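Local coordinates for protein putative xanthine dehydrogenase YAGS fad-binding subunit (Escherichia coli, PDB 5G5G) that holds the molybdenum ion and its pterin cytosine dinucleotide in a three-chain periplasmic aldehyde oxidase, and probably oxidises aldehydes to carboxylic acids there, at residues A97-G102 with F247-A252; W215-L220 with V226-V231; I363-L368 with E378-N383. All coordinates share one frame; numbering follows the deposited sequence.

Contact 1: A97-G102 with F247-A252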
ATOM      1  N   ALA C  97      -4.759   1.451 -22.974  1.00 17.09           N
ATOM      2  CA  ALA C  97      -4.237   2.791 -23.156  1.00 17.28           C
ATOM      3  C   ALA C  97      -2.828   2.748 -23.737  1.00 16.94           C
ATOM      4  O   ALA C  97      -1.968   1.939 -23.354  1.00 15.83           O
ATOM      5  CB  ALA C  97      -4.198   3.517 -21.813  1.00 17.03           C
ATOM      6  N   ARG C  98      -2.528   3.692 -24.621  1.00 17.98           N
ATOM      7  CA  ARG C  98      -1.154   3.837 -25.064  1.00 18.17           C
ATOM      8  C   ARG C  98      -0.278   4.220 -23.913  1.00 16.78           C
ATOM      9  O   ARG C  98      -0.647   5.022 -23.072  1.00 15.71           O
ATOM     10  CB  ARG C  98      -1.055   4.925 -26.119  1.00 21.19           C
ATOM     11  CG  ARG C  98      -1.673   4.536 -27.459  1.00 25.10           C
ATOM     12  CD  ARG C  98      -1.353   5.550 -28.582  1.00 29.37           C
ATOM     13  NE  ARG C  98      -1.955   5.007 -29.807  1.00 36.62           N
ATOM     14  CZ  ARG C  98      -1.477   3.959 -30.532  1.00 43.24           C
ATOM     15  NH1 ARG C  98      -0.320   3.350 -30.250  1.00 43.79           N
ATOM     16  NH2 ARG C  98      -2.160   3.514 -31.593  1.00 50.95           N
ATOM     17  N   LEU C  99       0.942   3.699 -23.917  1.00 16.23           N
ATOM     18  CA  LEU C  99       1.907   4.014 -22.839  1.00 14.82           C
ATOM     19  C   LEU C  99       2.563   5.398 -23.064  1.00 15.18           C
ATOM     20  O   LEU C  99       3.073   5.982 -22.120  1.00 15.49           O
ATOM     21  CB  LEU C  99       2.978   2.956 -22.724  1.00 14.52           C
ATOM     22  CG  LEU C  99       2.422   1.583 -22.333  1.00 14.09           C
ATOM     23  CD1 LEU C  99       3.562   0.596 -22.330  1.00 14.06           C
ATOM     24  CD2 LEU C  99       1.759   1.657 -20.973  1.00 14.10           C
ATOM     25  N   LEU C 100       2.524   5.908 -24.277  1.00 15.86           N
ATOM     26  CA  LEU C 100       2.996   7.277 -24.541  1.00 16.87           C
ATOM     27  C   LEU C 100       1.879   7.971 -25.311  1.00 17.69           C
ATOM     28  O   LEU C 100       1.567   7.566 -26.470  1.00 17.80           O
ATOM     29  CB  LEU C 100       4.277   7.252 -25.353  1.00 17.40           C
ATOM     30  CG  LEU C 100       4.836   8.601 -25.776  1.00 18.25           C
ATOM     31  CD1 LEU C 100       5.112   9.500 -24.569  1.00 18.23           C
ATOM     32  CD2 LEU C 100       6.161   8.368 -26.476  1.00 18.76           C
ATOM     33  N   GLY C 101       1.278   8.982 -24.694  1.00 17.57           N
ATOM     34  CA  GLY C 101       0.145   9.699 -25.305  1.00 19.29           C
ATOM     35  C   GLY C 101       0.629  10.814 -26.215  1.00 20.85           C
ATOM     36  O   GLY C 101       1.800  11.172 -26.187  1.00 21.48           O
ATOM     37  N   GLY C 102      -0.297  11.397 -26.963  1.00 22.41           N
ATOM     38  CA  GLY C 102      -0.005  12.495 -27.888  1.00 24.39           C
ATOM     39  C   GLY C 102      -0.123  12.043 -29.323  1.00 25.79           C
ATOM     40  O   GLY C 102       0.535  11.117 -29.711  1.00 26.08           O
ATOM     41  N   PHE C 247       1.912  -6.262 -16.770  1.00 11.13           N
ATOM     42  CA  PHE C 247       2.041  -5.775 -18.106  1.00 11.83           C
ATOM     43  C   PHE C 247       3.135  -4.714 -18.220  1.00 12.15           C
ATOM     44  O   PHE C 247       3.486  -4.018 -17.256  1.00 11.99           O
ATOM     45  CB  PHE C 247       0.704  -5.154 -18.525  1.00 12.26           C
ATOM     46  CG  PHE C 247      -0.483  -5.978 -18.126  1.00 12.81           C
ATOM     47  CD1 PHE C 247      -0.626  -7.247 -18.616  1.00 13.50           C
ATOM     48  CD2 PHE C 247      -1.432  -5.474 -17.216  1.00 12.93           C
ATOM     49  CE1 PHE C 247      -1.718  -8.035 -18.247  1.00 14.69           C
ATOM     50  CE2 PHE C 247      -2.512  -6.267 -16.847  1.00 13.70           C
ATOM     51  CZ  PHE C 247      -2.649  -7.538 -17.354  1.00 13.95           C
ATOM     52  N   LEU C 248       3.595  -4.514 -19.422  1.00 12.36           N
ATOM     53  CA  LEU C 248       4.435  -3.339 -19.750  1.00 12.92           C
ATOM     54  C   LEU C 248       3.779  -2.013 -19.339  1.00 12.95           C
ATOM     55  O   LEU C 248       2.611  -1.744 -19.721  1.00 13.40           O
ATOM     56  CB  LEU C 248       4.673  -3.326 -21.252  1.00 13.10           C
ATOM     57  CG  LEU C 248       5.813  -2.427 -21.733  1.00 13.45           C
ATOM     58  CD1 LEU C 248       7.118  -3.097 -21.329  1.00 13.69           C
ATOM     59  CD2 LEU C 248       5.685  -2.292 -23.228  1.00 13.84           C
ATOM     60  N   ARG C 249       4.536  -1.164 -18.610  1.00 12.39           N
ATOM     61  CA  ARG C 249       4.065   0.163 -18.233  1.00 12.56           C
ATOM     62  C   ARG C 249       5.029   1.262 -18.796  1.00 12.87           C
ATOM     63  O   ARG C 249       6.043   0.952 -19.427  1.00 12.72           O
ATOM     64  CB  ARG C 249       3.968   0.247 -16.721  1.00 12.30           C
ATOM     65  CG  ARG C 249       3.042  -0.793 -16.096  1.00 12.85           C
ATOM     66  CD  ARG C 249       1.726  -0.199 -15.541  1.00 13.02           C
ATOM     67  NE  ARG C 249       0.938   0.380 -16.596  1.00 14.01           N
ATOM     68  CZ  ARG C 249       0.087  -0.274 -17.386  1.00 14.88           C
ATOM     69  NH1 ARG C 249      -0.117  -1.579 -17.244  1.00 14.81           N
ATOM     70  NH2 ARG C 249      -0.555   0.378 -18.337  1.00 14.70           N
ATOM     71  N   SER C 250       4.667   2.524 -18.561  1.00 13.30           N
ATOM     72  CA  SER C 250       5.317   3.666 -19.189  0.50 13.58           C
ATOM     73  C   SER C 250       6.814   3.756 -18.821  1.00 14.14           C
ATOM     74  O   SER C 250       7.618   4.261 -19.611  1.00 14.72           O
ATOM     75  CB  SER C 250       4.588   4.947 -18.811  0.50 13.63           C
ATOM     76  OG  SER C 250       4.573   5.152 -17.400  0.50 12.68           O
ATOM     77  N   ASP C 251       7.169   3.310 -17.608  1.00 14.35           N
ATOM     78  CA  ASP C 251       8.603   3.360 -17.190  1.00 14.49           C
ATOM     79  C   ASP C 251       9.548   2.585 -18.150  1.00 14.55           C
ATOM     80  O   ASP C 251      10.659   3.026 -18.461  1.00 14.30           O
ATOM     81  CB  ASP C 251       8.794   2.825 -15.771  1.00 14.90           C
ATOM     82  CG  ASP C 251       8.325   1.366 -15.621  1.00 15.16           C
ATOM     83  OD1 ASP C 251       7.159   1.088 -15.992  1.00 14.95           O
ATOM     84  OD2 ASP C 251       9.139   0.510 -15.161  1.00 15.93           O
ATOM     85  N   ALA C 252       9.131   1.383 -18.510  1.00 14.43           N
ATOM     86  CA  ALA C 252       9.891   0.485 -19.363  1.00 14.57           C
ATOM     87  C   ALA C 252      10.025   1.051 -20.785  1.00 15.06           C
ATOM     88  O   ALA C 252      11.117   1.084 -21.368  1.00 14.31           O
ATOM     89  CB  ALA C 252       9.199  -0.862 -19.371  1.00 14.90           C
TER
HETATM   90  O   HOH W   1      -1.871   0.314 -21.034  1.00 13.89           O
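L99 lays its forked end over the backbone and side chain of L248, the two leucines set crosswise. Its CD1 does two things at once: it touches L248 CD2 at 3.7 Å and lies 3.6 Å from the carbonyl oxygen, L248 O. The other branch, CD2, turns to the guanidinium of R249 and meets NH2 at 3.7 Å, a van der Waals contact between a methyl and an otherwise polar group. One branched, flexible residue thus serves an apolar neighbour, a peptide and an arginine together, which suits leucine to the place. R249 starts out pointing away from the loop; bends at chi2 and at chi3 (63°) swing the guanidinium back toward L99. There its NH2 shares a water with A97: the water is hydrogen-bonded to A97 O at 2.8 Å and makes a weak bond with R249 NH2 at 3.0 Å. No direct hydrogen bond joins the two segments, so this bridge is their polar link, beside the methyl packing. L99 O also lies 3.8 Å from S250 CB, though S250 is modelled in two positions and this contact is doubtful. R249 is the N-cap of the helix that S250 begins, and L248 O takes a hydrogen bond from N95, a residue just ahead of the 97-102 loop. The loop, from the stretch matching the hammerhead family, therefore closes over the start of helix 250-262, while L248 packs against C216, L220 and T223 of helix 213-224 and A252 rests on strand 203-208.

Contact 2: W215-L220 with V226-V231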
ATOM      1  N   TRP C 215       6.120 -11.973 -21.405  1.00 15.39           N
ATOM      2  CA  TRP C 215       5.139 -11.022 -21.948  1.00 15.43           C
ATOM      3  C   TRP C 215       5.811  -9.668 -22.075  1.00 15.83           C
ATOM      4  O   TRP C 215       5.595  -8.960 -23.056  1.00 15.65           O
ATOM      5  CB  TRP C 215       3.959 -10.824 -21.016  1.00 15.81           C
ATOM      6  CG  TRP C 215       3.013 -12.000 -20.933  1.00 16.79           C
ATOM      7  CD1 TRP C 215       3.068 -13.179 -21.624  1.00 18.60           C
ATOM      8  CD2 TRP C 215       1.848 -12.039 -20.127  1.00 17.34           C
ATOM      9  NE1 TRP C 215       1.994 -13.997 -21.227  1.00 19.24           N
ATOM     10  CE2 TRP C 215       1.213 -13.286 -20.346  1.00 18.05           C
ATOM     11  CE3 TRP C 215       1.279 -11.139 -19.223  1.00 16.74           C
ATOM     12  CZ2 TRP C 215       0.008 -13.629 -19.714  1.00 18.12           C
ATOM     13  CZ3 TRP C 215       0.081 -11.482 -18.600  1.00 17.07           C
ATOM     14  CH2 TRP C 215      -0.513 -12.734 -18.816  1.00 17.10           C
ATOM     15  N   CYS C 216       6.585  -9.300 -21.057  1.00 14.77           N
ATOM     16  CA  CYS C 216       7.335  -7.994 -21.105  1.00 15.14           C
ATOM     17  C   CYS C 216       8.208  -7.924 -22.332  1.00 15.35           C
ATOM     18  O   CYS C 216       8.200  -6.937 -23.087  1.00 15.13           O
ATOM     19  CB  CYS C 216       8.174  -7.832 -19.838  1.00 14.89           C
ATOM     20  SG  CYS C 216       9.080  -6.259 -19.705  1.00 16.99           S
ATOM     21  N   ARG C 217       8.994  -8.964 -22.547  1.00 15.11           N
ATOM     22  CA  ARG C 217       9.902  -8.987 -23.671  1.00 16.89           C
ATOM     23  C   ARG C 217       9.170  -8.830 -25.026  1.00 17.23           C
ATOM     24  O   ARG C 217       9.538  -8.007 -25.896  1.00 16.69           O
ATOM     25  CB  ARG C 217      10.682 -10.280 -23.650  1.00 18.22           C
ATOM     26  CG  ARG C 217      11.865 -10.314 -24.580  1.00 21.16           C
ATOM     27  CD  ARG C 217      12.390 -11.714 -24.594  1.00 24.23           C
ATOM     28  NE  ARG C 217      13.349 -11.936 -25.632  1.00 27.84           N
ATOM     29  CZ  ARG C 217      13.676 -13.127 -26.110  1.00 32.61           C
ATOM     30  NH1 ARG C 217      13.077 -14.225 -25.659  1.00 34.76           N
ATOM     31  NH2 ARG C 217      14.587 -13.206 -27.070  1.00 35.07           N
ATOM     32  N   THR C 218       8.105  -9.610 -25.192  1.00 17.08           N
ATOM     33  CA  THR C 218       7.356  -9.582 -26.435  1.00 17.81           C
ATOM     34  C   THR C 218       6.685  -8.226 -26.655  1.00 17.52           C
ATOM     35  O   THR C 218       6.728  -7.687 -27.759  1.00 17.22           O
ATOM     36  CB  THR C 218       6.302 -10.679 -26.459  1.00 19.06           C
ATOM     37  OG1 THR C 218       6.988 -11.922 -26.424  1.00 19.43           O
ATOM     38  CG2 THR C 218       5.462 -10.595 -27.707  1.00 20.22           C
ATOM     39  N   ASP C 219       6.054  -7.723 -25.601  1.00 17.29           N
ATOM     40  CA  ASP C 219       5.277  -6.481 -25.676  1.00 17.84           C
ATOM     41  C   ASP C 219       6.195  -5.306 -25.867  1.00 16.90           C
ATOM     42  O   ASP C 219       5.842  -4.364 -26.611  1.00 16.75           O
ATOM     43  CB  ASP C 219       4.368  -6.311 -24.464  1.00 18.04           C
ATOM     44  CG  ASP C 219       3.249  -7.372 -24.437  1.00 20.58           C
ATOM     45  OD1 ASP C 219       3.067  -8.030 -25.481  1.00 23.04           O
ATOM     46  OD2 ASP C 219       2.551  -7.571 -23.423  1.00 20.90           O
ATOM     47  N   LEU C 220       7.338  -5.324 -25.202  1.00 16.00           N
ATOM     48  CA  LEU C 220       8.291  -4.169 -25.369  1.00 16.08           C
ATOM     49  C   LEU C 220       8.833  -4.165 -26.804  1.00 17.38           C
ATOM     50  O   LEU C 220       8.915  -3.117 -27.464  1.00 17.16           O
ATOM     51  CB  LEU C 220       9.442  -4.249 -24.383  1.00 16.06           C
ATOM     52  CG  LEU C 220      10.438  -3.092 -24.438  1.00 16.05           C
ATOM     53  CD1 LEU C 220       9.742  -1.748 -24.358  1.00 15.97           C
ATOM     54  CD2 LEU C 220      11.465  -3.228 -23.335  1.00 16.57           C
ATOM     55  N   VAL C 226      11.024  -3.695 -32.800  1.00 24.01           N
ATOM     56  CA  VAL C 226      12.349  -4.301 -32.902  1.00 24.70           C
ATOM     57  C   VAL C 226      12.173  -5.818 -32.779  1.00 24.86           C
ATOM     58  O   VAL C 226      11.155  -6.279 -32.257  1.00 24.65           O
ATOM     59  CB  VAL C 226      13.371  -3.791 -31.853  1.00 23.67           C
ATOM     60  CG1 VAL C 226      13.541  -2.285 -31.940  1.00 24.75           C
ATOM     61  CG2 VAL C 226      13.015  -4.215 -30.429  1.00 22.78           C
ATOM     62  N   PRO C 227      13.149  -6.584 -33.273  1.00 26.60           N
ATOM     63  CA  PRO C 227      13.057  -8.047 -33.128  1.00 26.41           C
ATOM     64  C   PRO C 227      13.081  -8.443 -31.677  1.00 25.70           C
ATOM     65  O   PRO C 227      13.919  -7.971 -30.907  1.00 24.52           O
ATOM     66  CB  PRO C 227      14.332  -8.543 -33.832  1.00 27.51           C
ATOM     67  CG  PRO C 227      14.570  -7.523 -34.880  1.00 28.25           C
ATOM     68  CD  PRO C 227      14.279  -6.212 -34.165  1.00 27.24           C
ATOM     69  N   VAL C 228      12.186  -9.333 -31.301  1.00 25.01           N
ATOM     70  CA  VAL C 228      12.148  -9.815 -29.941  1.00 24.00           C
ATOM     71  C   VAL C 228      13.462 -10.444 -29.474  1.00 24.42           C
ATOM     72  O   VAL C 228      13.812 -10.419 -28.299  1.00 22.64           O
ATOM     73  CB  VAL C 228      10.955 -10.794 -29.763  1.00 24.27           C
ATOM     74  CG1 VAL C 228      11.242 -12.120 -30.415  1.00 25.75           C
ATOM     75  CG2 VAL C 228      10.650 -10.982 -28.301  1.00 24.84           C
ATOM     76  N   GLU C 229      14.193 -11.003 -30.412  1.00 25.71           N
ATOM     77  CA  GLU C 229      15.474 -11.606 -30.112  1.00 29.22           C
ATOM     78  C   GLU C 229      16.520 -10.595 -29.662  1.00 27.76           C
ATOM     79  O   GLU C 229      17.512 -10.979 -29.079  1.00 30.36           O
ATOM     80  CB  GLU C 229      16.048 -12.462 -31.300  1.00 33.23           C
ATOM     81  CG  GLU C 229      15.565 -12.151 -32.726  1.00 37.41           C
ATOM     82  CD  GLU C 229      14.095 -12.555 -33.004  1.00 39.80           C
ATOM     83  OE1 GLU C 229      13.717 -13.738 -32.788  1.00 48.78           O
ATOM     84  OE2 GLU C 229      13.293 -11.700 -33.461  1.00 38.47           O
ATOM     85  N   ASN C 230      16.301  -9.323 -29.959  1.00 26.43           N
ATOM     86  CA  ASN C 230      17.230  -8.260 -29.606  1.00 26.06           C
ATOM     87  C   ASN C 230      16.973  -7.634 -28.222  1.00 24.16           C
ATOM     88  O   ASN C 230      17.606  -6.661 -27.872  1.00 23.33           O
ATOM     89  CB  ASN C 230      17.188  -7.205 -30.702  1.00 26.04           C
ATOM     90  CG  ASN C 230      17.893  -7.673 -31.968  1.00 28.35           C
ATOM     91  OD1 ASN C 230      18.459  -8.744 -31.996  1.00 28.00           O
ATOM     92  ND2 ASN C 230      17.900  -6.844 -32.992  1.00 29.11           N
ATOM     93  N   VAL C 231      16.076  -8.233 -27.443  1.00 23.06           N
ATOM     94  CA  VAL C 231      15.638  -7.681 -26.135  1.00 21.60           C
ATOM     95  C   VAL C 231      15.875  -8.717 -25.048  1.00 21.00           C
ATOM     96  O   VAL C 231      15.483  -9.894 -25.198  1.00 20.87           O
ATOM     97  CB  VAL C 231      14.158  -7.331 -26.134  1.00 21.58           C
ATOM     98  CG1 VAL C 231      13.702  -6.854 -24.730  1.00 21.08           C
ATOM     99  CG2 VAL C 231      13.890  -6.256 -27.181  1.00 22.78           C
TER
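R217 runs out from helix 213-224 antiparallel to the side chain of V231, while lying across V228. Its chain leaves with CG anti to the backbone N (chi1 -167°) and stays extended as far as NE, which carries the guanidinium across to the backbone of the following turn. Along the way R217 CG meets V231 CG1 at 3.9 Å. V228 CG2 comes over one face of the guanidinium, 3.9 Å from R217 NE. The polar end meets carbonyls: NE gives weak hydrogen bonds to V231 O at 3.0 Å and to V228 O at 3.1 Å, and NH2 gives a third weak one to V228 O, also at 3.1 Å. All three are strongly bent, with N-H...O angles near 128°: NE is divided between two carbonyls, and V228 O receives both NE and NH2. This is the return limb of a beta-alpha-beta crossover, in which helix 213-224 joins strand 203-208 to its parallel neighbour 231-234. A leucine in place of R217 would probably leave the V228 and V231 carbonyls without these donors and V228 CG2 without a flat group to lie on. V228 also reaches the helix backbone, its CG2 standing 4.0 Å from T218 CA, where a short beta-branched side chain can pack close. Deeper in, L220 CD2 approaches V231 CG1 at 4.5 Å, and L220 also packs on L204, L206 and I233 of the flanking strands.

Contact 3: I363-L368 with E378-N383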
ATOM      1  N   ILE C 363     -22.093 -11.181   1.028  1.00 12.26           N
ATOM      2  CA  ILE C 363     -23.102 -10.425   1.842  1.00 12.30           C
ATOM      3  C   ILE C 363     -24.499 -10.932   1.499  1.00 12.78           C
ATOM      4  O   ILE C 363     -25.295 -11.157   2.401  1.00 13.81           O
ATOM      5  CB  ILE C 363     -23.041  -8.884   1.652  1.00 12.35           C
ATOM      6  CG1 ILE C 363     -21.669  -8.344   2.040  1.00 12.17           C
ATOM      7  CG2 ILE C 363     -24.145  -8.211   2.434  1.00 12.56           C
ATOM      8  CD1 ILE C 363     -21.448  -6.847   1.784  1.00 12.42           C
ATOM      9  N   ALA C 364     -24.822 -11.057   0.213  1.00 12.38           N
ATOM     10  CA  ALA C 364     -26.138 -11.524  -0.233  1.00 12.88           C
ATOM     11  C   ALA C 364     -26.496 -12.863   0.379  1.00 13.13           C
ATOM     12  O   ALA C 364     -27.615 -13.069   0.859  1.00 13.88           O
ATOM     13  CB  ALA C 364     -26.251 -11.560  -1.771  1.00 13.04           C
ATOM     14  N   ILE C 365     -25.515 -13.772   0.446  1.00 12.72           N
ATOM     15  CA  ILE C 365     -25.753 -15.073   1.047  1.00 12.63           C
ATOM     16  C   ILE C 365     -26.041 -14.909   2.552  1.00 12.96           C
ATOM     17  O   ILE C 365     -26.925 -15.579   3.083  1.00 13.50           O
ATOM     18  CB  ILE C 365     -24.522 -15.996   0.796  1.00 12.50           C
ATOM     19  CG1 ILE C 365     -24.417 -16.418  -0.704  1.00 12.69           C
ATOM     20  CG2 ILE C 365     -24.535 -17.259   1.673  1.00 12.69           C
ATOM     21  CD1 ILE C 365     -25.540 -17.251  -1.246  1.00 13.38           C
ATOM     22  N   ASP C 366     -25.297 -14.047   3.234  1.00 12.99           N
ATOM     23  CA  ASP C 366     -25.558 -13.741   4.644  1.00 13.48           C
ATOM     24  C   ASP C 366     -26.980 -13.198   4.791  1.00 14.22           C
ATOM     25  O   ASP C 366     -27.695 -13.588   5.723  1.00 15.01           O
ATOM     26  CB  ASP C 366     -24.540 -12.760   5.200  1.00 13.47           C
ATOM     27  CG  ASP C 366     -24.459 -12.805   6.722  1.00 13.99           C
ATOM     28  OD1 ASP C 366     -24.097 -13.859   7.274  1.00 14.21           O
ATOM     29  OD2 ASP C 366     -24.731 -11.771   7.355  1.00 14.99           O
ATOM     30  N   GLU C 367     -27.403 -12.311   3.884  1.00 14.63           N
ATOM     31  CA  GLU C 367     -28.790 -11.776   3.922  1.00 15.32           C
ATOM     32  C   GLU C 367     -29.848 -12.853   3.714  1.00 15.67           C
ATOM     33  O   GLU C 367     -30.861 -12.880   4.420  1.00 16.10           O
ATOM     34  CB  GLU C 367     -29.007 -10.637   2.923  1.00 15.88           C
ATOM     35  CG  GLU C 367     -28.080  -9.421   3.163  1.00 15.83           C
ATOM     36  CD  GLU C 367     -28.472  -8.192   2.371  1.00 16.32           C
ATOM     37  OE1 GLU C 367     -29.658  -7.839   2.489  1.00 17.42           O
ATOM     38  OE2 GLU C 367     -27.607  -7.623   1.666  1.00 15.36           O
ATOM     39  N   LEU C 368     -29.602 -13.747   2.740  1.00 15.09           N
ATOM     40  CA  LEU C 368     -30.553 -14.794   2.466  1.00 15.05           C
ATOM     41  C   LEU C 368     -30.640 -15.798   3.606  1.00 15.08           C
ATOM     42  O   LEU C 368     -31.721 -16.190   3.988  1.00 15.21           O
ATOM     43  CB  LEU C 368     -30.250 -15.468   1.128  1.00 14.92           C
ATOM     44  CG  LEU C 368     -31.257 -16.515   0.657  1.00 15.11           C
ATOM     45  CD1 LEU C 368     -32.694 -16.008   0.501  1.00 15.92           C
ATOM     46  CD2 LEU C 368     -30.747 -17.113  -0.649  1.00 14.96           C
ATOM     47  N   GLU C 378     -24.070 -23.160   8.084  1.00 17.93           N
ATOM     48  CA  GLU C 378     -24.938 -24.264   7.671  1.00 19.18           C
ATOM     49  C   GLU C 378     -25.618 -24.017   6.325  1.00 17.32           C
ATOM     50  O   GLU C 378     -25.826 -24.943   5.552  1.00 16.07           O
ATOM     51  CB  GLU C 378     -26.013 -24.540   8.726  1.00 22.84           C
ATOM     52  CG  GLU C 378     -25.448 -25.188  10.004  1.00 27.67           C
ATOM     53  CD  GLU C 378     -24.727 -26.535   9.764  1.00 30.63           C
ATOM     54  OE1 GLU C 378     -25.036 -27.317   8.821  1.00 33.86           O
ATOM     55  OE2 GLU C 378     -23.812 -26.816  10.550  1.00 37.50           O
ATOM     56  N   PHE C 379     -25.958 -22.747   6.063  1.00 16.31           N
ATOM     57  CA  PHE C 379     -26.598 -22.394   4.816  1.00 15.71           C
ATOM     58  C   PHE C 379     -25.719 -22.684   3.617  1.00 14.74           C
ATOM     59  O   PHE C 379     -26.192 -23.165   2.626  1.00 14.41           O
ATOM     60  CB  PHE C 379     -27.015 -20.903   4.815  1.00 16.10           C
ATOM     61  CG  PHE C 379     -27.841 -20.510   3.629  1.00 16.25           C
ATOM     62  CD1 PHE C 379     -29.185 -20.843   3.568  1.00 17.32           C
ATOM     63  CD2 PHE C 379     -27.283 -19.790   2.589  1.00 16.37           C
ATOM     64  CE1 PHE C 379     -29.969 -20.481   2.485  1.00 17.20           C
ATOM     65  CE2 PHE C 379     -28.074 -19.383   1.517  1.00 16.64           C
ATOM     66  CZ  PHE C 379     -29.405 -19.728   1.456  1.00 16.76           C
ATOM     67  N   ARG C 380     -24.442 -22.345   3.709  1.00 14.27           N
ATOM     68  CA  ARG C 380     -23.460 -22.648   2.650  1.00 14.08           C
ATOM     69  C   ARG C 380     -23.237 -24.138   2.524  1.00 14.37           C
ATOM     70  O   ARG C 380     -23.182 -24.654   1.413  1.00 14.32           O
ATOM     71  CB  ARG C 380     -22.155 -21.901   2.890  1.00 13.44           C
ATOM     72  CG  ARG C 380     -22.289 -20.402   2.759  1.00 13.46           C
ATOM     73  CD  ARG C 380     -20.935 -19.732   3.016  1.00 13.30           C
ATOM     74  NE  ARG C 380     -20.991 -18.297   2.702  1.00 13.58           N
ATOM     75  CZ  ARG C 380     -21.543 -17.380   3.497  1.00 14.68           C
ATOM     76  NH1 ARG C 380     -22.058 -17.714   4.672  1.00 15.47           N
ATOM     77  NH2 ARG C 380     -21.549 -16.090   3.124  1.00 15.00           N
ATOM     78  N   ILE C 381     -23.203 -24.869   3.633  1.00 15.16           N
ATOM     79  CA  ILE C 381     -23.002 -26.313   3.574  1.00 15.54           C
ATOM     80  C   ILE C 381     -24.186 -26.948   2.843  1.00 16.53           C
ATOM     81  O   ILE C 381     -23.987 -27.816   1.975  1.00 16.71           O
ATOM     82  CB  ILE C 381     -22.768 -26.904   4.986  1.00 15.94           C
ATOM     83  CG1 ILE C 381     -21.390 -26.437   5.499  1.00 15.66           C
ATOM     84  CG2 ILE C 381     -22.805 -28.444   4.963  1.00 16.14           C
ATOM     85  CD1 ILE C 381     -21.178 -26.669   6.998  1.00 16.33           C
ATOM     86  N   LEU C 382     -25.419 -26.568   3.230  1.00 16.76           N
ATOM     87  CA  LEU C 382     -26.614 -27.060   2.583  1.00 18.48           C
ATOM     88  C   LEU C 382     -26.610 -26.882   1.067  1.00 17.47           C
ATOM     89  O   LEU C 382     -27.240 -27.673   0.378  1.00 17.08           O
ATOM     90  CB  LEU C 382     -27.814 -26.324   3.143  1.00 20.19           C
ATOM     91  CG  LEU C 382     -29.201 -26.781   2.883  1.00 24.72           C
ATOM     92  CD1 LEU C 382     -29.423 -28.051   3.717  1.00 25.69           C
ATOM     93  CD2 LEU C 382     -30.200 -25.683   3.278  1.00 26.11           C
ATOM     94  N   ASN C 383     -26.007 -25.774   0.598  1.00 15.99           N
ATOM     95  CA  ASN C 383     -25.982 -25.380  -0.816  1.00 15.79           C
ATOM     96  C   ASN C 383     -24.645 -25.671  -1.543  1.00 15.62           C
ATOM     97  O   ASN C 383     -24.318 -25.083  -2.576  1.00 15.14           O
ATOM     98  CB  ASN C 383     -26.365 -23.886  -0.889  1.00 15.08           C
ATOM     99  CG  ASN C 383     -27.839 -23.699  -0.682  1.00 15.49           C
ATOM    100  OD1 ASN C 383     -28.615 -24.197  -1.481  1.00 16.74           O
ATOM    101  ND2 ASN C 383     -28.239 -23.125   0.454  1.00 14.83           N
TER
HETATM  102  O   HOH W   2     -22.296 -15.254   5.786  1.00 14.79           O
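I365 and F379 both send a carbon anti to the backbone N, CG2 in the isoleucine and CG in the phenylalanine (chi1 -173°), and so point a methyl and a ring into the gap between their helices. R380 instead sets CG beside its backbone N (chi1 -66°) and then runs extended to NE, bringing one face of its guanidinium against the same methyl. I365 CG2 sits over the centre of that face, 3.5 Å from R380 CZ. It also approaches the F379 ring, near the ring plane and at the edge, 3.8 Å from CD2. The gamma methyl of a beta-branched residue, close to the helix backbone, thus packs against two flat groups. L368 is turned crosswise to F379, its CD2 reaching the far end of the ring, CZ, at 3.6 Å. One face of that ring is covered by the amide of N383, whose ND2 stands over its centre and donates to F379 O at 3.0 Å. R380 is buried, and its charge is met by a salt bridge from NE to E362, one turn before D366 on the same helix. Water carries a second link: it bonds to R380 NH1 at 2.7 Å and donates to D366 OD1 at 2.7 Å. D366 gives its other oxygen to R713 in a salt bridge, so acid and base are probably held charged. The axes of 363-368 and 378-382 approach to 10.5 Å, a spacing that leaves room for these large side chains, and I365 and L368 also rest on I291 of strand 285-293. The two segments cross at 101°; their parent helices, 354-372 and 376-382, are consecutive and briefly linked, the near-perpendicular packing of an alpha-alpha corner.

In the fold
Contacts 1 and 2 form one neighbourhood: their centres lie 15 Å apart, they touch directly, and 215-231 is nested within the loop of chain that contact 1 closes. Besides the packing of L248, F247 CE1 lies 3.9 Å from W215 CZ3. Contact 3 opens later in the sequence and lies on the opposite side of the chain's centre, with centres about 44 Å from contact 1 and 49 Å from contact 2; the nearest atoms are about 27 and 29 Å away. G243 and L246 of the molybdenum pocket come just before 247-252, but the R249 side chain itself is about 11 Å from the dioxothiomolybdenum ion and about 13 Å from the pterin cytosine dinucleotide.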